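Local coordinates for alpha-galactosidase (Lactobacillus brevis, PDB 3MI6), which probably hydrolyses terminal, non-reducing alpha-D-galactose residues of alpha-D-galactosides such as galactose oligosaccharides, galactomannans and galactolipids, at residues D[127-132]-D[154-159]; D[121-126]-D[318-323]; D[13-18]-D[37-42]; D[297-302]-D[309-314]. All blocks are in the same frame, centred on the assembly; numbering follows the deposited sequence.

Contact 1: D[127-132]-D[154-159]; sequences TDDDAQ and FPHQDV
The hairpin turn between strands 146-154 and 159-167 meets the loop that leads into strand 132-140, and Asp129 and Asp130 of that loop bind His156 and Gln157 at the turn. Both loops connect neighbouring strands of the large antiparallel sheet of the N-terminal domain. His156 NE2 donates to Asp130 OD2 at 2.8 Å. The bond is nearly straight, at 176°, and lies in the imidazole plane. It uses the anti lone pair of the carboxylate oxygen, and the two groups are turned steeply against each other. His156 ND1 is bonded to Asp17 OD2, so both ring nitrogens have carboxylate partners, which would favour a charged histidine. Asp129 and Gln157 meet tip to tip. Gln157 NE2 donates a hydrogen bond to Asp129 OD2 at 3.1 Å, on the syn lone pair. The Gln157 chain is bent at chi2 (83°), which swings CD out of an extended line. Asp129 OD2 also bonds His319 NE2 of helix 305-319. Asp129 OD1 lies beside the ring edge, 3.1 Å from His156 CD2. The apolar part is smaller. Ala131 CB sits over one face of the Phe154 ring in a CH-pi contact, offset toward the rim, with CB 3.8 Å from Phe154 CE2. Pro155 CD packs 3.6 Å from Asp130 O. The contact lies between helix 305-319, where Phe315 meets Phe154 edge to face, and the loop at Asp17 after strand 11-15, which bonds the backbone of Pro155.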
loop_
_atom_site.group_PDB
_atom_site.type_symbol
_atom_site.label_atom_id
_atom_site.label_comp_id
_atom_site.label_asym_id
_atom_site.label_seq_id
_atom_site.Cartn_x
_atom_site.Cartn_y
_atom_site.Cartn_z
ATOM N N THR D 127 45.725 -6.299 -9.536
ATOM C CA THR D 127 45.790 -4.896 -9.923
ATOM C C THR D 127 46.213 -4.051 -8.732
ATOM O O THR D 127 45.958 -2.852 -8.673
ATOM C CB THR D 127 44.435 -4.406 -10.474
ATOM O OG1 THR D 127 43.372 -5.018 -9.729
ATOM C CG2 THR D 127 44.285 -4.776 -11.949
ATOM N N ASP D 128 46.878 -4.697 -7.782
ATOM C CA ASP D 128 47.411 -3.988 -6.634
ATOM C C ASP D 128 46.357 -3.003 -6.147
ATOM O O ASP D 128 46.485 -1.801 -6.358
ATOM C CB ASP D 128 48.681 -3.247 -7.042
ATOM C CG ASP D 128 49.537 -2.890 -5.861
ATOM O OD1 ASP D 128 49.212 -3.365 -4.746
ATOM O OD2 ASP D 128 50.523 -2.143 -6.050
ATOM N N ASP D 129 45.312 -3.525 -5.508
ATOM C CA ASP D 129 44.107 -2.754 -5.234
ATOM C C ASP D 129 43.746 -2.926 -3.785
ATOM O O ASP D 129 42.599 -2.762 -3.403
ATOM C CB ASP D 129 42.958 -3.254 -6.108
ATOM C CG ASP D 129 41.757 -2.317 -6.107
ATOM O OD1 ASP D 129 41.924 -1.106 -5.832
ATOM O OD2 ASP D 129 40.637 -2.797 -6.396
ATOM N N ASP D 130 44.733 -3.305 -2.988
ATOM C CA ASP D 130 44.612 -3.313 -1.533
ATOM C C ASP D 130 43.682 -4.382 -0.958
ATOM O O ASP D 130 43.214 -4.258 0.180
ATOM C CB ASP D 130 44.251 -1.910 -1.028
ATOM C CG ASP D 130 45.231 -0.846 -1.534
ATOM O OD1 ASP D 130 46.448 -1.152 -1.659
ATOM O OD2 ASP D 130 44.787 0.290 -1.823
ATOM N N ALA D 131 43.454 -5.447 -1.727
ATOM C CA ALA D 131 42.625 -6.557 -1.255
ATOM C C ALA D 131 43.361 -7.410 -0.238
ATOM O O ALA D 131 44.582 -7.405 -0.172
ATOM C CB ALA D 131 42.122 -7.412 -2.408
ATOM N N GLN D 132 42.599 -8.141 0.561
ATOM C CA GLN D 132 43.147 -8.993 1.600
ATOM C C GLN D 132 42.280 -10.247 1.708
ATOM O O GLN D 132 41.072 -10.183 1.512
ATOM C CB GLN D 132 43.153 -8.259 2.947
ATOM C CG GLN D 132 43.920 -6.941 2.988
ATOM C CD GLN D 132 44.106 -6.417 4.412
ATOM O OE1 GLN D 132 45.164 -6.593 5.011
ATOM N NE2 GLN D 132 43.074 -5.782 4.961
ATOM N N PHE D 154 37.672 -6.219 -0.449
ATOM C CA PHE D 154 38.025 -5.407 -1.613
ATOM C C PHE D 154 37.597 -3.973 -1.343
ATOM O O PHE D 154 36.631 -3.485 -1.918
ATOM C CB PHE D 154 37.313 -5.929 -2.845
ATOM C CG PHE D 154 37.981 -7.106 -3.480
ATOM C CD1 PHE D 154 37.684 -8.372 -3.081
ATOM C CD2 PHE D 154 38.881 -6.934 -4.502
ATOM C CE1 PHE D 154 38.276 -9.433 -3.674
ATOM C CE2 PHE D 154 39.472 -8.002 -5.098
ATOM C CZ PHE D 154 39.171 -9.251 -4.684
ATOM N N PRO D 155 38.334 -3.284 -0.475
ATOM C CA PRO D 155 37.905 -2.039 0.162
ATOM C C PRO D 155 37.375 -0.985 -0.801
ATOM O O PRO D 155 36.448 -0.262 -0.435
ATOM C CB PRO D 155 39.186 -1.531 0.811
ATOM C CG PRO D 155 40.293 -2.238 0.075
ATOM C CD PRO D 155 39.748 -3.577 -0.205
ATOM N N HIS D 156 37.934 -0.886 -2.001
ATOM C CA HIS D 156 37.591 0.260 -2.861
ATOM C C HIS D 156 36.270 0.142 -3.659
ATOM O O HIS D 156 35.808 1.113 -4.264
ATOM C CB HIS D 156 38.781 0.665 -3.756
ATOM C CG HIS D 156 40.046 0.894 -2.989
ATOM N ND1 HIS D 156 40.120 1.755 -1.915
ATOM C CD2 HIS D 156 41.281 0.352 -3.121
ATOM C CE1 HIS D 156 41.344 1.736 -1.419
ATOM N NE2 HIS D 156 42.067 0.894 -2.134
ATOM N N GLN D 157 35.663 -1.039 -3.655
ATOM C CA GLN D 157 34.370 -1.209 -4.285
ATOM C C GLN D 157 33.378 -1.649 -3.217
ATOM O O GLN D 157 32.260 -2.046 -3.512
ATOM C CB GLN D 157 34.446 -2.226 -5.423
ATOM C CG GLN D 157 35.425 -1.883 -6.518
ATOM C CD GLN D 157 36.854 -2.280 -6.197
ATOM O OE1 GLN D 157 37.089 -3.195 -5.409
ATOM N NE2 GLN D 157 37.822 -1.592 -6.814
ATOM N N ASP D 158 33.803 -1.599 -1.967
ATOM C CA ASP D 158 32.911 -1.948 -0.865
ATOM C C ASP D 158 32.393 -3.392 -0.918
ATOM O O ASP D 158 31.388 -3.723 -0.303
ATOM C CB ASP D 158 31.772 -0.923 -0.765
ATOM C CG ASP D 158 32.216 0.387 -0.069
ATOM O OD1 ASP D 158 33.102 0.317 0.821
ATOM O OD2 ASP D 158 31.678 1.478 -0.393
ATOM N N VAL D 159 33.131 -4.246 -1.623
ATOM C CA VAL D 159 32.818 -5.667 -1.762
ATOM C C VAL D 159 33.578 -6.556 -0.780
ATOM O O VAL D 159 34.785 -6.431 -0.628
ATOM C CB VAL D 159 33.222 -6.168 -3.155
ATOM C CG1 VAL D 159 33.194 -7.693 -3.204
ATOM C CG2 VAL D 159 32.331 -5.563 -4.229
#

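Contact 2: D[121-126]-D[318-323]; sequences PSTFDD and QHLVNP
Phe124 and His319 run their backbones close together, and Phe124 N donates to His319 O at 3.2 Å. His319 O also takes a CA-H...O contact from Thr123 CA at 3.3 Å. The His319 side chain returns a second bond to the loop. Its ND1 donates to Phe124 O at 2.7 Å, on a lone pair in the carbonyl plane. The bond is bent, at 135°, and the oxygen lies off the ring plane. His319 CG is anti to its own carbonyl carbon (chi1 -61°), and the ring lies beside residues 124 and 125. Asp125 lies alongside, pointing the same way, with its carboxylate almost perpendicular to the imidazole. Asp125 OD1 comes 3.2 Å from His319 CE1. The other ring nitrogen, NE2, is bonded to Asp129. A carbonyl and a carboxylate thus face the two nitrogens, which may favour a charged ring.

The Phe124 side chain turns to the end of the helix. One face of its ring rests over His319 C, offset toward the rim. Its CZ atom lies 3.4 Å from Leu320 N, and Val321 O approaches the ring edge in plane. Pro323 CG adds an apolar touch to CZ. Further along, Leu320 CD1 packs 3.6 Å from Ser122 O, while Leu320 also leans on Leu536 of helix 536-539. The contact ties the loop between strands 103-112 and 132-140 to the end of helix 305-319 and the chain after it, which leads on to the first barrel strand, 333-335. That is the passage from beta domain to (beta/alpha)8 barrel in family 36 glycoside hydrolases.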
loop_
_atom_site.group_PDB
_atom_site.type_symbol
_atom_site.label_atom_id
_atom_site.label_comp_id
_atom_site.label_asym_id
_atom_site.label_seq_id
_atom_site.Cartn_x
_atom_site.Cartn_y
_atom_site.Cartn_z
ATOM N N PRO D 121 35.526 -20.532 -11.493
ATOM C CA PRO D 121 35.587 -19.091 -11.768
ATOM C C PRO D 121 35.577 -18.370 -10.435
ATOM O O PRO D 121 34.896 -18.826 -9.519
ATOM C CB PRO D 121 34.280 -18.812 -12.506
ATOM C CG PRO D 121 33.385 -19.997 -12.187
ATOM C CD PRO D 121 34.289 -21.157 -11.982
ATOM N N SER D 122 36.319 -17.281 -10.307
ATOM C CA SER D 122 36.501 -16.680 -8.994
ATOM C C SER D 122 37.166 -15.322 -9.059
ATOM O O SER D 122 37.492 -14.817 -10.133
ATOM C CB SER D 122 37.330 -17.608 -8.104
ATOM O OG SER D 122 38.572 -17.919 -8.720
ATOM N N THR D 123 37.382 -14.738 -7.889
ATOM C CA THR D 123 37.849 -13.363 -7.822
ATOM C C THR D 123 39.326 -13.255 -7.533
ATOM O O THR D 123 39.897 -14.077 -6.843
ATOM C CB THR D 123 37.076 -12.583 -6.773
ATOM O OG1 THR D 123 36.955 -13.387 -5.592
ATOM C CG2 THR D 123 35.702 -12.257 -7.310
ATOM N N PHE D 124 39.938 -12.205 -8.050
ATOM C CA PHE D 124 41.369 -12.060 -7.944
ATOM C C PHE D 124 41.717 -10.584 -7.800
ATOM O O PHE D 124 40.959 -9.724 -8.234
ATOM C CB PHE D 124 41.985 -12.595 -9.217
ATOM C CG PHE D 124 41.314 -12.085 -10.436
ATOM C CD1 PHE D 124 41.734 -10.905 -11.024
ATOM C CD2 PHE D 124 40.238 -12.760 -10.982
ATOM C CE1 PHE D 124 41.114 -10.418 -12.158
ATOM C CE2 PHE D 124 39.601 -12.274 -12.117
ATOM C CZ PHE D 124 40.039 -11.099 -12.704
ATOM N N ASP D 125 42.857 -10.303 -7.168
ATOM C CA ASP D 125 43.430 -8.966 -7.142
ATOM C C ASP D 125 44.813 -8.992 -7.782
ATOM O O ASP D 125 45.802 -9.249 -7.113
ATOM C CB ASP D 125 43.511 -8.418 -5.711
ATOM C CG ASP D 125 44.058 -6.996 -5.667
ATOM O OD1 ASP D 125 44.020 -6.321 -6.715
ATOM O OD2 ASP D 125 44.531 -6.540 -4.602
ATOM N N ASP D 126 44.877 -8.730 -9.077
ATOM C CA ASP D 126 46.146 -8.669 -9.780
ATOM C C ASP D 126 46.430 -7.224 -10.172
ATOM O O ASP D 126 47.261 -6.945 -11.038
ATOM C CB ASP D 126 46.099 -9.544 -11.035
ATOM C CG ASP D 126 45.930 -11.032 -10.719
ATOM O OD1 ASP D 126 46.581 -11.532 -9.758
ATOM O OD2 ASP D 126 45.153 -11.702 -11.445
ATOM N N GLN D 318 37.197 -5.201 -12.615
ATOM C CA GLN D 318 38.594 -5.213 -12.232
ATOM C C GLN D 318 39.026 -6.570 -11.672
ATOM O O GLN D 318 40.191 -6.948 -11.789
ATOM C CB GLN D 318 38.881 -4.104 -11.215
ATOM C CG GLN D 318 40.346 -4.004 -10.813
ATOM C CD GLN D 318 40.647 -2.803 -9.932
ATOM O OE1 GLN D 318 41.768 -2.652 -9.425
ATOM N NE2 GLN D 318 39.645 -1.940 -9.741
ATOM N N HIS D 319 38.083 -7.311 -11.094
ATOM C CA HIS D 319 38.427 -8.469 -10.275
ATOM C C HIS D 319 37.645 -9.761 -10.557
ATOM O O HIS D 319 37.617 -10.663 -9.716
ATOM C CB HIS D 319 38.247 -8.116 -8.806
ATOM C CG HIS D 319 39.119 -7.000 -8.335
ATOM N ND1 HIS D 319 40.490 -7.099 -8.288
ATOM C CD2 HIS D 319 38.810 -5.774 -7.853
ATOM C CE1 HIS D 319 40.990 -5.975 -7.810
ATOM N NE2 HIS D 319 39.992 -5.152 -7.542
ATOM N N LEU D 320 37.008 -9.860 -11.723
ATOM C CA LEU D 320 36.257 -11.065 -12.052
ATOM C C LEU D 320 36.270 -11.358 -13.543
ATOM O O LEU D 320 36.526 -12.478 -13.958
ATOM C CB LEU D 320 34.812 -10.983 -11.536
ATOM C CG LEU D 320 33.903 -12.162 -11.919
ATOM C CD1 LEU D 320 34.316 -13.417 -11.180
ATOM C CD2 LEU D 320 32.427 -11.884 -11.657
ATOM N N VAL D 321 36.000 -10.353 -14.356
ATOM C CA VAL D 321 35.861 -10.600 -15.781
ATOM C C VAL D 321 37.237 -11.033 -16.325
ATOM O O VAL D 321 38.289 -10.615 -15.834
ATOM C CB VAL D 321 35.038 -9.463 -16.468
ATOM C CG1 VAL D 321 35.004 -9.627 -17.978
ATOM C CG2 VAL D 321 33.634 -9.449 -15.927
ATOM N N ASN D 322 37.204 -11.910 -17.318
ATOM C CA ASN D 322 38.310 -12.197 -18.212
ATOM C C ASN D 322 38.971 -10.844 -18.462
ATOM O O ASN D 322 38.370 -9.966 -19.076
ATOM C CB ASN D 322 37.751 -12.912 -19.453
ATOM C CG ASN D 322 38.830 -13.314 -20.462
ATOM O OD1 ASN D 322 39.832 -12.639 -20.617
ATOM N ND2 ASN D 322 38.592 -14.409 -21.179
ATOM N N PRO D 323 40.219 -10.671 -17.987
ATOM C CA PRO D 323 41.035 -9.455 -18.178
ATOM C C PRO D 323 41.389 -9.157 -19.637
ATOM O O PRO D 323 41.729 -8.030 -19.995
ATOM C CB PRO D 323 42.310 -9.768 -17.396
ATOM C CG PRO D 323 41.899 -10.786 -16.402
ATOM C CD PRO D 323 40.879 -11.632 -17.093
#

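Contact 3: D[13-18]-D[37-42]; sequences HLQTDH and GPRIHV
His13 starts the contact at strand 11-15, with Val42 CG2 over one face of its ring. Ile40 O lies at the ring edge, 3.6 Å from His13 NE2. His13 CG is anti to the backbone N (chi1 -175°), on a side chain that leaves the strand toward residues 37-42. Gln15 points the same way and does more. Its NE2 makes a weak, bent bond of 2.9 Å to Ile40 O. The Gln15 and Arg39 side chains cross at about a right angle, the amide and guanidinium planes 71° apart. Gln15 NE2 and Arg39 NE are both donors and simply lie close. Gln15 CB sits over a face of the guanidinium, and Gln15 CD packs 4.0 Å from Val42 CG2. After the strand, Thr16 O lies 3.4 Å from Arg39 CD. Asp17 O takes a weak bond from Arg39 NH1 at 3.3 Å, approaching the edge of the guanidinium. Arg39 is extended from CG to NE, and NH1 lies at the backbone of residues 16 and 17. His18 closes the walk through its backbone, where His18 O accepts from Arg39 N at 2.6 Å. Its side chain turns elsewhere, and His18 ND1 bonds Asp158. Tyr703 of a neighbouring subunit meets the His41 ring. The contact joins the end of strand 11-15 to the loop that leaves the same small antiparallel sheet after strand 31-36. Strand 19-25 runs between those strands, and its Ser20 bonds Ile40 N.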
loop_
_atom_site.group_PDB
_atom_site.type_symbol
_atom_site.label_atom_id
_atom_site.label_comp_id
_atom_site.label_asym_id
_atom_site.label_seq_id
_atom_site.Cartn_x
_atom_site.Cartn_y
_atom_site.Cartn_z
ATOM N N HIS D 13 37.296 -8.044 12.123
ATOM C CA HIS D 13 36.597 -6.862 11.720
ATOM C C HIS D 13 37.142 -6.458 10.362
ATOM O O HIS D 13 38.283 -6.050 10.234
ATOM C CB HIS D 13 36.858 -5.787 12.769
ATOM C CG HIS D 13 36.099 -4.513 12.560
ATOM N ND1 HIS D 13 35.888 -3.958 11.314
ATOM C CD2 HIS D 13 35.547 -3.656 13.452
ATOM C CE1 HIS D 13 35.221 -2.826 11.446
ATOM N NE2 HIS D 13 34.998 -2.621 12.733
ATOM N N LEU D 14 36.307 -6.599 9.341
ATOM C CA LEU D 14 36.627 -6.188 7.984
ATOM C C LEU D 14 36.164 -4.732 7.668
ATOM O O LEU D 14 35.006 -4.363 7.914
ATOM C CB LEU D 14 35.990 -7.186 7.018
ATOM C CG LEU D 14 36.633 -8.581 6.877
ATOM C CD1 LEU D 14 36.538 -9.408 8.142
ATOM C CD2 LEU D 14 36.025 -9.348 5.690
ATOM N N GLN D 15 37.073 -3.907 7.145
ATOM C CA GLN D 15 36.757 -2.528 6.755
ATOM C C GLN D 15 37.026 -2.238 5.287
ATOM O O GLN D 15 38.170 -2.321 4.818
ATOM C CB GLN D 15 37.530 -1.509 7.589
ATOM C CG GLN D 15 37.023 -1.344 9.007
ATOM C CD GLN D 15 37.556 -0.085 9.643
ATOM O OE1 GLN D 15 38.699 0.295 9.413
ATOM N NE2 GLN D 15 36.728 0.580 10.433
ATOM N N THR D 16 35.964 -1.899 4.563
ATOM C CA THR D 16 36.103 -1.388 3.213
ATOM C C THR D 16 36.139 0.142 3.326
ATOM O O THR D 16 36.164 0.687 4.437
ATOM C CB THR D 16 34.944 -1.867 2.313
ATOM O OG1 THR D 16 33.700 -1.737 3.013
ATOM C CG2 THR D 16 35.120 -3.314 1.959
ATOM N N ASP D 17 36.151 0.849 2.207
ATOM C CA ASP D 17 36.083 2.292 2.300
ATOM C C ASP D 17 34.890 2.802 3.138
ATOM O O ASP D 17 35.029 3.792 3.869
ATOM C CB ASP D 17 36.126 2.931 0.916
ATOM C CG ASP D 17 37.505 2.850 0.294
ATOM O OD1 ASP D 17 38.430 2.429 1.023
ATOM O OD2 ASP D 17 37.673 3.200 -0.900
ATOM N N HIS D 18 33.741 2.119 3.077
ATOM C CA HIS D 18 32.532 2.632 3.737
ATOM C C HIS D 18 31.760 1.622 4.584
ATOM O O HIS D 18 30.795 1.986 5.257
ATOM C CB HIS D 18 31.608 3.303 2.714
ATOM C CG HIS D 18 32.321 4.254 1.807
ATOM N ND1 HIS D 18 32.817 3.879 0.578
ATOM C CD2 HIS D 18 32.655 5.557 1.967
ATOM C CE1 HIS D 18 33.418 4.913 0.015
ATOM N NE2 HIS D 18 33.331 5.945 0.835
ATOM N N GLY D 37 27.193 -3.203 8.116
ATOM C CA GLY D 37 26.511 -1.936 7.942
ATOM C C GLY D 37 27.505 -0.881 7.521
ATOM O O GLY D 37 28.608 -1.212 7.101
ATOM N N PRO D 38 27.119 0.401 7.608
ATOM C CA PRO D 38 28.121 1.438 7.330
ATOM C C PRO D 38 29.349 1.249 8.233
ATOM O O PRO D 38 29.242 0.639 9.303
ATOM C CB PRO D 38 27.383 2.735 7.680
ATOM C CG PRO D 38 25.935 2.405 7.560
ATOM C CD PRO D 38 25.790 0.966 7.917
ATOM N N ARG D 39 30.500 1.759 7.805
ATOM C CA ARG D 39 31.729 1.622 8.578
ATOM C C ARG D 39 31.613 2.165 10.006
ATOM O O ARG D 39 31.049 3.240 10.238
ATOM C CB ARG D 39 32.884 2.298 7.843
ATOM C CG ARG D 39 34.253 2.038 8.471
ATOM C CD ARG D 39 35.365 2.166 7.424
ATOM N NE ARG D 39 36.699 2.356 7.994
ATOM C CZ ARG D 39 37.709 2.879 7.309
ATOM N NH1 ARG D 39 37.510 3.263 6.056
ATOM N NH2 ARG D 39 38.902 3.039 7.868
ATOM N N ILE D 40 32.135 1.410 10.967
ATOM C CA ILE D 40 32.260 1.896 12.340
ATOM C C ILE D 40 33.673 1.622 12.848
ATOM O O ILE D 40 34.418 0.872 12.241
ATOM C CB ILE D 40 31.175 1.322 13.298
ATOM C CG1 ILE D 40 31.458 -0.130 13.679
ATOM C CG2 ILE D 40 29.800 1.463 12.690
ATOM C CD1 ILE D 40 30.422 -0.727 14.609
ATOM N N HIS D 41 34.042 2.243 13.958
ATOM C CA HIS D 41 35.428 2.221 14.413
ATOM C C HIS D 41 35.891 0.851 14.879
ATOM O O HIS D 41 35.106 0.075 15.413
ATOM C CB HIS D 41 35.634 3.249 15.528
ATOM C CG HIS D 41 36.119 4.574 15.040
ATOM N ND1 HIS D 41 35.405 5.736 15.214
ATOM C CD2 HIS D 41 37.247 4.920 14.377
ATOM C CE1 HIS D 41 36.073 6.746 14.682
ATOM N NE2 HIS D 41 37.194 6.278 14.168
ATOM N N VAL D 42 37.171 0.558 14.689
ATOM C CA VAL D 42 37.738 -0.673 15.239
ATOM C C VAL D 42 37.815 -0.637 16.768
ATOM O O VAL D 42 38.195 0.379 17.357
ATOM C CB VAL D 42 39.142 -0.993 14.669
ATOM C CG1 VAL D 42 39.664 -2.264 15.298
ATOM C CG2 VAL D 42 39.092 -1.137 13.152
#

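Contact 4: D[297-302]-D[309-314]; sequences ILSYTS and SQQMAS
Gln311 of helix 305-319 reaches the strand at Ser299 and Tyr300, and its NE2 donates to both. Gln311 NE2 to Ser299 OG is 3.1 Å, with an N-H...O angle of 155°. Gln311 NE2 to Tyr300 O is also 3.1 Å, and here the donor stands above the carbonyl plane. Both acceptors lie close to the amide plane, so the two bonds fix the rotation of the amide. A water 2.7 Å from Gln311 OE1 probably donates to it. The same water is hydrogen-bonded to Thr301 OG1 at 3.0 Å. Thr301 OG1 is also bonded to Ala303 N. Ser299 OG has a further, weak bond to Asp158 O. This is a strand followed directly by a helix: after strand 290-301 of the large antiparallel sheet the chain turns back, and segment 309-314 runs at 142° to strand segment 297-301, nearer antiparallel than parallel. The CB atoms of Ile297, Ser299 and Thr301 are on the helix side, though Ile297 then turns off. Met312, present as selenomethionine, supplies the apolar part, its CE 3.6 Å from Ser299 CB and 4.0 Å from Ile297 CG2. At the end of the strand, Tyr300 OH and Ser302 OG share a hydrogen bond of 2.7 Å.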
loop_
_atom_site.group_PDB
_atom_site.type_symbol
_atom_site.label_atom_id
_atom_site.label_comp_id
_atom_site.label_asym_id
_atom_site.label_seq_id
_atom_site.Cartn_x
_atom_site.Cartn_y
_atom_site.Cartn_z
ATOM N N ILE D 297 29.438 -13.064 -3.604
ATOM C CA ILE D 297 29.724 -11.612 -3.553
ATOM C C ILE D 297 28.751 -10.883 -2.621
ATOM O O ILE D 297 27.547 -10.993 -2.787
ATOM C CB ILE D 297 29.607 -10.920 -4.939
ATOM C CG1 ILE D 297 30.318 -11.709 -6.045
ATOM C CG2 ILE D 297 30.137 -9.510 -4.863
ATOM C CD1 ILE D 297 31.784 -11.948 -5.796
ATOM N N LEU D 298 29.280 -10.150 -1.648
ATOM C CA LEU D 298 28.469 -9.352 -0.728
ATOM C C LEU D 298 28.820 -7.862 -0.812
ATOM O O LEU D 298 29.956 -7.486 -1.124
ATOM C CB LEU D 298 28.652 -9.823 0.706
ATOM C CG LEU D 298 27.564 -10.718 1.290
ATOM C CD1 LEU D 298 27.508 -12.026 0.508
ATOM C CD2 LEU D 298 27.822 -11.010 2.757
ATOM N N SER D 299 27.838 -7.011 -0.529
ATOM C CA SER D 299 28.019 -5.571 -0.680
ATOM C C SER D 299 26.920 -4.769 0.011
ATOM O O SER D 299 25.775 -5.222 0.142
ATOM C CB SER D 299 28.087 -5.201 -2.161
ATOM O OG SER D 299 28.753 -3.973 -2.327
ATOM N N TYR D 300 27.288 -3.579 0.460
ATOM C CA TYR D 300 26.351 -2.689 1.097
ATOM C C TYR D 300 26.659 -1.263 0.675
ATOM O O TYR D 300 27.775 -0.954 0.267
ATOM C CB TYR D 300 26.421 -2.803 2.612
ATOM C CG TYR D 300 25.657 -1.695 3.325
ATOM C CD1 TYR D 300 26.220 -0.432 3.494
ATOM C CD2 TYR D 300 24.376 -1.914 3.828
ATOM C CE1 TYR D 300 25.537 0.582 4.126
ATOM C CE2 TYR D 300 23.678 -0.902 4.477
ATOM C CZ TYR D 300 24.267 0.347 4.622
ATOM O OH TYR D 300 23.581 1.364 5.256
ATOM N N THR D 301 25.650 -0.407 0.769
ATOM C CA THR D 301 25.824 1.024 0.602
ATOM C C THR D 301 24.654 1.742 1.258
ATOM O O THR D 301 23.614 1.142 1.508
ATOM C CB THR D 301 25.909 1.434 -0.874
ATOM O OG1 THR D 301 26.115 2.841 -0.943
ATOM C CG2 THR D 301 24.634 1.115 -1.587
ATOM N N SER D 302 24.827 3.024 1.550
ATOM C CA SER D 302 23.748 3.823 2.117
ATOM C C SER D 302 23.324 4.834 1.071
ATOM O O SER D 302 22.416 5.650 1.286
ATOM C CB SER D 302 24.237 4.563 3.357
ATOM O OG SER D 302 24.667 3.651 4.349
ATOM N N SER D 309 24.860 -0.914 -7.703
ATOM C CA SER D 309 25.191 -1.568 -8.963
ATOM C C SER D 309 26.525 -1.076 -9.477
ATOM O O SER D 309 27.326 -1.835 -9.983
ATOM C CB SER D 309 24.124 -1.330 -10.027
ATOM O OG SER D 309 22.924 -1.990 -9.680
ATOM N N GLN D 310 26.761 0.218 -9.342
ATOM C CA GLN D 310 27.975 0.815 -9.885
ATOM C C GLN D 310 29.264 0.212 -9.303
ATOM O O GLN D 310 30.156 -0.170 -10.061
ATOM C CB GLN D 310 27.914 2.343 -9.761
ATOM C CG GLN D 310 26.858 2.928 -10.662
ATOM C CD GLN D 310 26.515 4.377 -10.354
ATOM O OE1 GLN D 310 25.811 5.026 -11.131
ATOM N NE2 GLN D 310 26.998 4.888 -9.216
ATOM N N GLN D 311 29.343 0.106 -7.975
ATOM C CA GLN D 311 30.535 -0.414 -7.312
ATOM C C GLN D 311 30.683 -1.890 -7.603
ATOM O O GLN D 311 31.717 -2.316 -8.096
ATOM C CB GLN D 311 30.509 -0.151 -5.802
ATOM C CG GLN D 311 29.397 -0.847 -5.003
ATOM C CD GLN D 311 29.157 -0.168 -3.659
ATOM O OE1 GLN D 311 29.348 1.042 -3.527
ATOM N NE2 GLN D 311 28.749 -0.936 -2.664
HETATM N N MSE D 312 29.656 -2.679 -7.318
HETATM C CA MSE D 312 29.691 -4.073 -7.713
HETATM C C MSE D 312 30.154 -4.246 -9.155
HETATM O O MSE D 312 30.877 -5.193 -9.453
HETATM C CB MSE D 312 28.351 -4.743 -7.488
HETATM C CG MSE D 312 28.214 -5.270 -6.078
HETATM SE SE MSE D 312 26.402 -5.748 -5.588
HETATM C CE MSE D 312 26.732 -7.445 -4.685
ATOM N N ALA D 313 29.784 -3.318 -10.035
ATOM C CA ALA D 313 30.182 -3.415 -11.434
ATOM C C ALA D 313 31.635 -3.044 -11.640
ATOM O O ALA D 313 32.302 -3.607 -12.497
ATOM C CB ALA D 313 29.294 -2.568 -12.321
ATOM N N SER D 314 32.126 -2.093 -10.861
ATOM C CA SER D 314 33.550 -1.795 -10.876
ATOM C C SER D 314 34.350 -2.940 -10.287
ATOM O O SER D 314 35.478 -3.208 -10.699
ATOM C CB SER D 314 33.851 -0.514 -10.110
ATOM O OG SER D 314 34.172 0.502 -11.041
HETATM O O HOH W 1 29.024 2.909 -1.581
#

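From the N terminus, contact 3 closes first, joining 13-18 to the loop 37-42 that leaves the small N-terminal sheet. The chain then opens contact 2 at 121-126, which closes only at 318-323 and ties the loop before strand 132-140 to the end of helix 305-319. Two shorter loops nest inside it. Contact 1 joins 127-132 to 154-159, two connections of the large antiparallel sheet. Contact 4 joins strand 290-301 to helix 305-319. None of the loops cross. Contact 1 touches all the others: residues 154-159 meet contacts 3 and 4, and Thr127 and Asp129 meet contact 2. Pro38 of contact 3 packs on Tyr300 of contact 4. Contacts 2 and 3 do not touch.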